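Local coordinates for hypothetical protein TM0486 (Thermotoga maritima, PDB 1VK8), which binds thiamine, is involved in the cell's response to oxidative conditions and may act in thiamine biosynthesis or salvage, at residues Pro14-Ser19 / Glu63-Arg68; Glu40-Trp45 / Ser54-Glu59; Lys70-Tyr75 / Phe83-Asp88. All coordinates share one frame; numbering follows the deposited sequence.

Contact 1 of 3, residues Pro14-Ser19 / Glu63-Arg68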
loop_
_atom_site.group_PDB
_atom_site.type_symbol
_atom_site.label_atom_id
_atom_site.label_comp_id
_atom_site.label_asym_id
_atom_site.label_seq_id
_atom_site.Cartn_x
_atom_site.Cartn_y
_atom_site.Cartn_z
ATOM N N PRO C 14 9.670 -20.099 -11.782
ATOM C CA PRO C 14 9.335 -18.660 -11.658
ATOM C C PRO C 14 9.100 -18.208 -10.198
ATOM O O PRO C 14 8.289 -18.796 -9.485
ATOM C CB PRO C 14 8.031 -18.518 -12.464
ATOM C CG PRO C 14 7.864 -19.801 -13.230
ATOM C CD PRO C 14 8.597 -20.854 -12.455
ATOM N N LYS C 15 9.791 -17.148 -9.784
ATOM C CA LYS C 15 9.624 -16.568 -8.482
ATOM C C LYS C 15 8.873 -15.256 -8.598
ATOM O O LYS C 15 8.787 -14.659 -9.662
ATOM C CB LYS C 15 10.989 -16.322 -7.834
ATOM C CG LYS C 15 11.664 -17.587 -7.360
ATOM C CD LYS C 15 13.112 -17.376 -6.948
ATOM C CE LYS C 15 13.652 -18.654 -6.246
ATOM N NZ LYS C 15 15.130 -18.928 -6.450
ATOM N N VAL C 16 8.308 -14.827 -7.488
ATOM C CA VAL C 16 7.774 -13.483 -7.358
ATOM C C VAL C 16 8.518 -12.822 -6.200
ATOM O O VAL C 16 9.200 -13.497 -5.462
ATOM C CB VAL C 16 6.237 -13.476 -7.052
ATOM C CG1 VAL C 16 5.442 -14.013 -8.225
ATOM C CG2 VAL C 16 5.892 -14.265 -5.784
ATOM N N THR C 17 8.358 -11.511 -6.044
ATOM C CA THR C 17 8.738 -10.839 -4.810
ATOM C C THR C 17 7.465 -10.380 -4.136
ATOM O O THR C 17 6.496 -9.986 -4.799
ATOM C CB THR C 17 9.719 -9.642 -5.037
ATOM O OG1 THR C 17 9.051 -8.562 -5.717
ATOM C CG2 THR C 17 10.873 -10.013 -5.937
ATOM N N VAL C 18 7.469 -10.462 -2.815
ATOM C CA VAL C 18 6.341 -10.086 -1.978
ATOM C C VAL C 18 6.891 -9.311 -0.800
ATOM O O VAL C 18 7.666 -9.841 0.011
ATOM C CB VAL C 18 5.575 -11.331 -1.454
ATOM C CG1 VAL C 18 4.375 -10.926 -0.625
ATOM C CG2 VAL C 18 5.134 -12.219 -2.663
ATOM N N SER C 19 6.501 -8.047 -0.713
ATOM C CA SER C 19 6.857 -7.213 0.408
ATOM C C SER C 19 5.717 -7.217 1.383
ATOM O O SER C 19 4.563 -7.061 1.007
ATOM C CB SER C 19 7.192 -5.809 -0.098
ATOM O OG SER C 19 8.264 -5.915 -1.027
ATOM N N GLU C 63 2.630 -19.390 -4.578
ATOM C CA GLU C 63 1.643 -20.097 -3.774
ATOM C C GLU C 63 2.221 -20.516 -2.430
ATOM O O GLU C 63 1.534 -20.497 -1.432
ATOM C CB GLU C 63 1.070 -21.288 -4.544
ATOM C CG GLU C 63 0.324 -20.795 -5.775
ATOM C CD GLU C 63 -0.592 -21.806 -6.437
ATOM O OE1 GLU C 63 -0.693 -22.950 -5.954
ATOM O OE2 GLU C 63 -1.230 -21.434 -7.455
ATOM N N GLU C 64 3.495 -20.872 -2.402
ATOM C CA GLU C 64 4.161 -21.158 -1.144
ATOM C C GLU C 64 4.178 -19.939 -0.227
ATOM O O GLU C 64 3.889 -20.057 0.954
ATOM C CB GLU C 64 5.589 -21.611 -1.396
ATOM C CG GLU C 64 6.257 -22.170 -0.142
ATOM C CD GLU C 64 7.684 -22.652 -0.373
ATOM O OE1 GLU C 64 8.101 -22.871 -1.546
ATOM O OE2 GLU C 64 8.387 -22.810 0.646
ATOM N N ILE C 65 4.506 -18.768 -0.761
ATOM C CA ILE C 65 4.497 -17.524 0.034
ATOM C C ILE C 65 3.073 -17.254 0.566
ATOM O O ILE C 65 2.892 -16.932 1.739
ATOM C CB ILE C 65 5.055 -16.311 -0.775
ATOM C CG1 ILE C 65 6.538 -16.444 -1.080
ATOM C CG2 ILE C 65 4.862 -14.999 0.008
ATOM C CD1 ILE C 65 6.982 -15.515 -2.277
HETATM N N MSE C 66 2.058 -17.424 -0.275
HETATM C CA MSE C 66 0.668 -17.198 0.173
HETATM C C MSE C 66 0.329 -18.122 1.347
HETATM O O MSE C 66 -0.251 -17.699 2.323
HETATM C CB MSE C 66 -0.325 -17.375 -0.977
HETATM C CG MSE C 66 -0.192 -16.368 -2.078
HETATM SE SE MSE C 66 -0.261 -14.473 -1.403
HETATM C CE MSE C 66 1.615 -14.005 -1.536
ATOM N N ASP C 67 0.757 -19.386 1.279
ATOM C CA ASP C 67 0.564 -20.318 2.379
ATOM C C ASP C 67 1.335 -19.922 3.630
ATOM O O ASP C 67 0.853 -20.107 4.747
ATOM C CB ASP C 67 0.981 -21.736 1.956
ATOM C CG ASP C 67 -0.010 -22.393 0.985
ATOM O OD1 ASP C 67 -1.177 -21.950 0.869
ATOM O OD2 ASP C 67 0.323 -23.366 0.280
ATOM N N ARG C 68 2.546 -19.399 3.459
ATOM C CA ARG C 68 3.311 -18.900 4.591
ATOM C C ARG C 68 2.663 -17.683 5.220
ATOM O O ARG C 68 2.712 -17.505 6.437
ATOM C CB ARG C 68 4.755 -18.569 4.183
ATOM C CG ARG C 68 5.557 -19.772 3.777
ATOM C CD ARG C 68 5.701 -20.775 4.843
ATOM N NE ARG C 68 6.938 -21.526 4.670
ATOM C CZ ARG C 68 7.449 -22.307 5.600
ATOM N NH1 ARG C 68 6.821 -22.482 6.754
ATOM N NH2 ARG C 68 8.577 -22.950 5.377
#
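Ile65 meets strand 16-19 with two branches, and its first torsion sets both. CG1 is anti to the carbonyl carbon (chi1 -67°), and chi2 of 160° carries CD1 on toward the strand. CG2, anti to the backbone N, makes the second branch. CD1 touches both valines on this face of the strand. Val18 CG2 is 3.8 Å from Ile65 CD1, and Val16 CG2 is 3.9 Å from the same methyl. Ile65 CG2 adds a contact to Val18 CG2 at 3.9 Å and one to Val18 CB at 4.0 Å. The ends of Val18 and Ile65 meet head-on, whereas Val16 passes alongside Ile65, the two pointing opposite ways. Met66, a selenomethionine, starts off to one side, but its chain bends at chi2 and chi3. This brings CE to Val18 CG2 at 4.1 Å. Val18 CG2 therefore sits against both Ile65 and Met66. The four touching residues are buried, and their contact is wholly apolar. Strand 56-60 and strand 82-92 flank this packing: Ile65 and Val18 also rest on Val58, and Met66 rests on Leu87. The strand and helix axes run 9.9 Å apart at 22°. This is helix-on-sheet packing of a ferredoxin-like beta-alpha-beta-beta-alpha-beta fold, in which the second helix covers the first strand.

Contact 2 of 3, residues Glu40-Trp45 / Ser54-Glu59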
loop_
_atom_site.group_PDB
_atom_site.type_symbol
_atom_site.label_atom_id
_atom_site.label_comp_id
_atom_site.label_asym_id
_atom_site.label_seq_id
_atom_site.Cartn_x
_atom_site.Cartn_y
_atom_site.Cartn_z
ATOM N N GLU C 40 11.253 -12.372 12.471
ATOM C CA GLU C 40 11.794 -13.656 12.859
ATOM C C GLU C 40 11.051 -14.811 12.185
ATOM O O GLU C 40 11.666 -15.774 11.706
ATOM C CB GLU C 40 11.727 -13.768 14.382
ATOM C CG GLU C 40 12.229 -15.062 14.983
ATOM C CD GLU C 40 12.208 -15.027 16.513
ATOM O OE1 GLU C 40 11.162 -14.640 17.115
ATOM O OE2 GLU C 40 13.243 -15.385 17.111
ATOM N N LYS C 41 9.727 -14.729 12.135
ATOM C CA LYS C 41 8.954 -15.770 11.473
ATOM C C LYS C 41 9.266 -15.812 9.968
ATOM O O LYS C 41 9.462 -16.891 9.405
ATOM C CB LYS C 41 7.451 -15.591 11.730
ATOM C CG LYS C 41 6.567 -16.617 11.043
ATOM C CD LYS C 41 6.814 -18.029 11.539
ATOM C CE LYS C 41 6.197 -18.301 12.878
ATOM N NZ LYS C 41 6.192 -19.756 13.193
ATOM N N ILE C 42 9.265 -14.659 9.304
ATOM C CA ILE C 42 9.604 -14.620 7.875
ATOM C C ILE C 42 10.983 -15.270 7.576
ATOM O O ILE C 42 11.139 -15.986 6.587
ATOM C CB ILE C 42 9.540 -13.156 7.367
ATOM C CG1 ILE C 42 8.091 -12.658 7.369
ATOM C CG2 ILE C 42 10.107 -13.038 5.964
ATOM C CD1 ILE C 42 7.964 -11.160 7.263
ATOM N N SER C 43 11.963 -15.060 8.451
ATOM C CA SER C 43 13.333 -15.577 8.261
ATOM C C SER C 43 13.427 -17.107 8.349
ATOM O O SER C 43 14.398 -17.699 7.877
ATOM C CB SER C 43 14.272 -14.947 9.278
ATOM O OG SER C 43 14.159 -15.557 10.551
ATOM N N SER C 44 12.423 -17.725 8.975
ATOM C CA SER C 44 12.363 -19.178 9.160
ATOM C C SER C 44 11.858 -19.863 7.908
ATOM O O SER C 44 11.883 -21.078 7.835
ATOM C CB SER C 44 11.418 -19.535 10.328
ATOM O OG SER C 44 10.056 -19.363 9.940
ATOM N N TRP C 45 11.387 -19.105 6.930
ATOM C CA TRP C 45 10.806 -19.701 5.734
ATOM C C TRP C 45 11.846 -20.259 4.801
ATOM O O TRP C 45 11.476 -20.975 3.882
ATOM C CB TRP C 45 9.955 -18.696 4.943
ATOM C CG TRP C 45 8.751 -18.152 5.690
ATOM C CD1 TRP C 45 8.252 -18.578 6.878
ATOM C CD2 TRP C 45 7.912 -17.080 5.256
ATOM N NE1 TRP C 45 7.161 -17.817 7.221
ATOM C CE2 TRP C 45 6.938 -16.883 6.246
ATOM C CE3 TRP C 45 7.894 -16.252 4.117
ATOM C CZ2 TRP C 45 5.954 -15.901 6.134
ATOM C CZ3 TRP C 45 6.918 -15.277 4.008
ATOM C CH2 TRP C 45 5.962 -15.120 5.011
ATOM N N SER C 54 10.313 -0.043 5.716
ATOM C CA SER C 54 8.856 -0.022 5.715
ATOM C C SER C 54 8.184 -1.368 5.549
ATOM O O SER C 54 6.973 -1.501 5.752
ATOM C CB SER C 54 8.382 0.900 4.587
ATOM O OG SER C 54 8.633 0.275 3.341
ATOM N N ASN C 55 8.970 -2.364 5.171
ATOM C CA ASN C 55 8.468 -3.694 4.900
ATOM C C ASN C 55 9.614 -4.690 4.813
ATOM O O ASN C 55 10.777 -4.314 4.863
ATOM C CB ASN C 55 7.626 -3.711 3.608
ATOM C CG ASN C 55 8.307 -3.026 2.417
ATOM O OD1 ASN C 55 9.475 -3.194 2.171
ATOM N ND2 ASN C 55 7.521 -2.305 1.642
ATOM N N THR C 56 9.271 -5.962 4.712
ATOM C CA THR C 56 10.235 -7.033 4.475
ATOM C C THR C 56 9.842 -7.733 3.208
ATOM O O THR C 56 8.692 -8.154 3.079
ATOM C CB THR C 56 10.184 -8.014 5.623
ATOM O OG1 THR C 56 10.620 -7.375 6.821
ATOM C CG2 THR C 56 11.131 -9.216 5.417
ATOM N N THR C 57 10.786 -7.829 2.275
ATOM C CA THR C 57 10.564 -8.428 0.965
ATOM C C THR C 57 11.123 -9.823 0.905
ATOM O O THR C 57 12.286 -10.026 1.210
ATOM C CB THR C 57 11.221 -7.567 -0.090
ATOM O OG1 THR C 57 10.644 -6.257 -0.053
ATOM C CG2 THR C 57 10.926 -8.100 -1.500
ATOM N N VAL C 58 10.294 -10.785 0.549
ATOM C CA VAL C 58 10.748 -12.165 0.288
ATOM C C VAL C 58 10.706 -12.449 -1.213
ATOM O O VAL C 58 9.930 -11.839 -1.944
ATOM C CB VAL C 58 9.923 -13.217 1.064
ATOM C CG1 VAL C 58 9.922 -12.863 2.558
ATOM C CG2 VAL C 58 8.510 -13.317 0.522
ATOM N N GLU C 59 11.564 -13.348 -1.657
ATOM C CA GLU C 59 11.577 -13.826 -3.019
ATOM C C GLU C 59 11.335 -15.322 -2.970
ATOM O O GLU C 59 12.015 -16.039 -2.249
ATOM C CB GLU C 59 12.940 -13.536 -3.598
ATOM C CG GLU C 59 13.224 -14.087 -4.962
ATOM C CD GLU C 59 14.657 -13.833 -5.346
ATOM O OE1 GLU C 59 15.036 -12.656 -5.361
ATOM O OE2 GLU C 59 15.399 -14.793 -5.616
#
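Lys41 O takes two bonds from Ser44, one from its backbone N and one from its hydroxyl. Ser44 OG lies 2.6 Å from Lys41 O, in the carbonyl plane and on a lone pair, with a C=O...donor angle of 141°. Just after Ser44 the chain places Trp45 beside Ile42. The indole lies with one face over the backbone of Ile42, whose CA is 3.8 Å above the ring plane and over its centre. Ile42 is the main link to strand 56-59. Its CG2, anti to the backbone N, presses on Val58 CG1 at 3.4 Å, closer than two methyls normally pack. The same Ile42 CG2 is 4.0 Å from Thr56 CG2, and Ile42 CD1 is 4.1 Å from that Thr56 methyl. Helix 31-43 thus packs on the sheet of a ferredoxin-like fold, on the face that also carries helix 62-76. With an alanine in place of Ile42, Thr56 CG2 would probably lose its neighbours on this helix, and Val58 CG1 would keep Trp45 but not the isoleucine methyl, so a gap would open between helix and strand. Trp45 meets the strand from another direction, at about a right angle to Val58, with CZ3 4.1 Å from Val58 CG1. Thr56 turns its methyl to Ile42, while its OG1 is hydrogen-bonded to an unidentified molecule, probably from the crystallisation liquor, though it may mark a pocket.

Contact 3 of 3, residues Lys70-Tyr75 / Phe83-Asp88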
loop_
_atom_site.group_PDB
_atom_site.type_symbol
_atom_site.label_atom_id
_atom_site.label_comp_id
_atom_site.label_asym_id
_atom_site.label_seq_id
_atom_site.Cartn_x
_atom_site.Cartn_y
_atom_site.Cartn_z
ATOM N N LYS C 70 -0.548 -17.204 5.384
ATOM C CA LYS C 70 -1.615 -17.747 6.242
ATOM C C LYS C 70 -1.099 -18.076 7.640
ATOM O O LYS C 70 -1.719 -17.726 8.644
ATOM C CB LYS C 70 -2.260 -19.007 5.656
ATOM C CG LYS C 70 -2.939 -18.882 4.324
ATOM C CD LYS C 70 -3.448 -20.245 3.942
ATOM C CE LYS C 70 -3.687 -20.406 2.498
ATOM N NZ LYS C 70 -4.029 -21.826 2.259
ATOM N N GLU C 71 0.024 -18.777 7.692
ATOM C CA GLU C 71 0.675 -19.140 8.956
ATOM C C GLU C 71 1.156 -17.915 9.718
ATOM O O GLU C 71 1.028 -17.869 10.928
ATOM C CB GLU C 71 1.840 -20.102 8.697
ATOM C CG GLU C 71 1.384 -21.466 8.191
ATOM C CD GLU C 71 2.495 -22.278 7.530
ATOM O OE1 GLU C 71 3.651 -21.823 7.499
ATOM O OE2 GLU C 71 2.200 -23.387 7.038
ATOM N N LEU C 72 1.722 -16.939 9.012
ATOM C CA LEU C 72 2.173 -15.698 9.625
ATOM C C LEU C 72 1.049 -14.983 10.384
ATOM O O LEU C 72 1.226 -14.591 11.543
ATOM C CB LEU C 72 2.774 -14.751 8.580
ATOM C CG LEU C 72 3.261 -13.383 9.112
ATOM C CD1 LEU C 72 4.364 -13.578 10.109
ATOM C CD2 LEU C 72 3.709 -12.528 7.974
ATOM N N ALA C 73 -0.103 -14.832 9.743
ATOM C CA ALA C 73 -1.245 -14.141 10.355
ATOM C C ALA C 73 -1.703 -14.849 11.630
ATOM O O ALA C 73 -1.944 -14.207 12.663
ATOM C CB ALA C 73 -2.357 -14.040 9.383
ATOM N N ARG C 74 -1.825 -16.175 11.567
ATOM C CA ARG C 74 -2.239 -16.952 12.730
ATOM C C ARG C 74 -1.241 -16.786 13.836
ATOM O O ARG C 74 -1.603 -16.672 14.981
ATOM C CB ARG C 74 -2.331 -18.455 12.412
ATOM C CG ARG C 74 -3.629 -18.976 11.820
ATOM C CD ARG C 74 -4.708 -17.956 11.529
ATOM N NE ARG C 74 -5.878 -18.586 10.902
ATOM C CZ ARG C 74 -6.819 -17.941 10.211
ATOM N NH1 ARG C 74 -6.739 -16.635 10.035
ATOM N NH2 ARG C 74 -7.841 -18.610 9.683
ATOM N N TYR C 75 0.035 -16.825 13.481
ATOM C CA TYR C 75 1.117 -16.713 14.444
ATOM C C TYR C 75 1.055 -15.367 15.163
ATOM O O TYR C 75 1.209 -15.295 16.382
ATOM C CB TYR C 75 2.456 -16.862 13.709
ATOM C CG TYR C 75 3.654 -16.652 14.572
ATOM C CD1 TYR C 75 3.962 -17.544 15.598
ATOM C CD2 TYR C 75 4.497 -15.570 14.369
ATOM C CE1 TYR C 75 5.059 -17.347 16.389
ATOM C CE2 TYR C 75 5.602 -15.384 15.148
ATOM C CZ TYR C 75 5.870 -16.268 16.160
ATOM O OH TYR C 75 6.969 -16.063 16.936
ATOM N N PHE C 83 -4.393 -6.182 13.729
ATOM C CA PHE C 83 -3.293 -5.668 12.941
ATOM C C PHE C 83 -3.671 -5.557 11.494
ATOM O O PHE C 83 -4.548 -6.277 11.009
ATOM C CB PHE C 83 -2.007 -6.510 13.081
ATOM C CG PHE C 83 -2.170 -7.956 12.753
ATOM C CD1 PHE C 83 -2.523 -8.868 13.733
ATOM C CD2 PHE C 83 -1.941 -8.421 11.472
ATOM C CE1 PHE C 83 -2.648 -10.221 13.429
ATOM C CE2 PHE C 83 -2.103 -9.749 11.152
ATOM C CZ PHE C 83 -2.435 -10.663 12.134
ATOM N N VAL C 84 -3.031 -4.622 10.819
ATOM C CA VAL C 84 -3.062 -4.540 9.386
ATOM C C VAL C 84 -1.881 -5.348 8.853
ATOM O O VAL C 84 -0.757 -5.252 9.356
ATOM C CB VAL C 84 -2.955 -3.074 8.901
ATOM C CG1 VAL C 84 -2.738 -3.002 7.388
ATOM C CG2 VAL C 84 -4.173 -2.278 9.341
ATOM N N LEU C 85 -2.151 -6.155 7.843
ATOM C CA LEU C 85 -1.146 -6.924 7.147
ATOM C C LEU C 85 -1.261 -6.608 5.650
ATOM O O LEU C 85 -2.305 -6.829 5.028
ATOM C CB LEU C 85 -1.367 -8.400 7.411
ATOM C CG LEU C 85 -0.480 -9.388 6.657
ATOM C CD1 LEU C 85 0.985 -9.272 7.031
ATOM C CD2 LEU C 85 -0.984 -10.811 6.881
ATOM N N GLN C 86 -0.190 -6.081 5.082
ATOM C CA GLN C 86 -0.170 -5.641 3.699
ATOM C C GLN C 86 0.859 -6.412 2.919
ATOM O O GLN C 86 1.989 -6.608 3.388
ATOM C CB GLN C 86 0.088 -4.138 3.601
ATOM C CG GLN C 86 -1.031 -3.318 4.215
ATOM C CD GLN C 86 -0.777 -1.835 4.189
ATOM O OE1 GLN C 86 0.365 -1.418 4.104
ATOM N NE2 GLN C 86 -1.831 -1.042 4.300
ATOM N N LEU C 87 0.441 -6.912 1.759
ATOM C CA LEU C 87 1.312 -7.592 0.805
ATOM C C LEU C 87 1.356 -6.800 -0.500
ATOM O O LEU C 87 0.313 -6.396 -1.041
ATOM C CB LEU C 87 0.775 -8.972 0.479
ATOM C CG LEU C 87 0.440 -9.955 1.598
ATOM C CD1 LEU C 87 0.151 -11.303 0.954
ATOM C CD2 LEU C 87 1.525 -10.078 2.607
ATOM N N ASP C 88 2.565 -6.602 -1.022
ATOM C CA ASP C 88 2.773 -5.945 -2.310
ATOM C C ASP C 88 3.544 -6.946 -3.166
ATOM O O ASP C 88 4.752 -7.170 -2.997
ATOM C CB ASP C 88 3.504 -4.610 -2.054
ATOM C CG ASP C 88 4.026 -3.936 -3.310
ATOM O OD1 ASP C 88 3.410 -4.127 -4.354
ATOM O OD2 ASP C 88 5.017 -3.142 -3.322
#
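Helix 70-75 and strand 83-88 run nearly antiparallel, at 164° with axes 10.8 Å apart, and come closest at Ala73 and Leu85, whose CA atoms are 7.9 Å apart. Ala73 offers only a methyl here, and the larger Phe83 and Leu85 both reach it. Leu85 points at the helix and divides its two methyls between neighbouring residues. Its CD2 is 4.3 Å from Ala73 CB, and its CD1 is 4.3 Å from Leu72 CD2. Leu72 starts off to one side of the strand, but the end of its chain comes back to make this contact. In the ferredoxin-like fold this is the second helix packing on the last strand, which follows it after a short connection. Phe83 lies near the strand's start. Its chi1 of 56° places CG between the backbone N and the carbonyl carbon and brings the ring to the helix. The ring meets Ala73 edge-on: CZ is 3.6 Å from Ala73 O, which lies near the ring plane. The same CZ is 4.4 Å from Ala73 CB, so the phenyl edge touches both the backbone and the methyl. Beyond this contact, the Phe83 ring stacks with Tyr91 of the second subunit. The strand pairs antiparallel with a strand of that subunit, so the sheet continues across the interface.

Overall arrangement
The three contacts join both main helices to one antiparallel sheet. Their centres lie about 11 to 13 Å apart. Contacts 1 and 3 share helix 62-76, whose first half covers the start of strand 16-24 and whose second half covers the first part of strand 82-92. Contact 2 ties helix 31-43 to strand 56-60. Along the chain contact 2 is nested within the loop closed by contact 1, and contact 3 follows. Strand 16-24 is central, between 56-60 and 82-92. Lys41 packs on Leu72 and makes a cation-pi contact with Tyr75, and Arg68 packs on Trp45, just after helix 31-43. Contacts 1 and 3 also touch the second subunit, so this core borders the assembly interface.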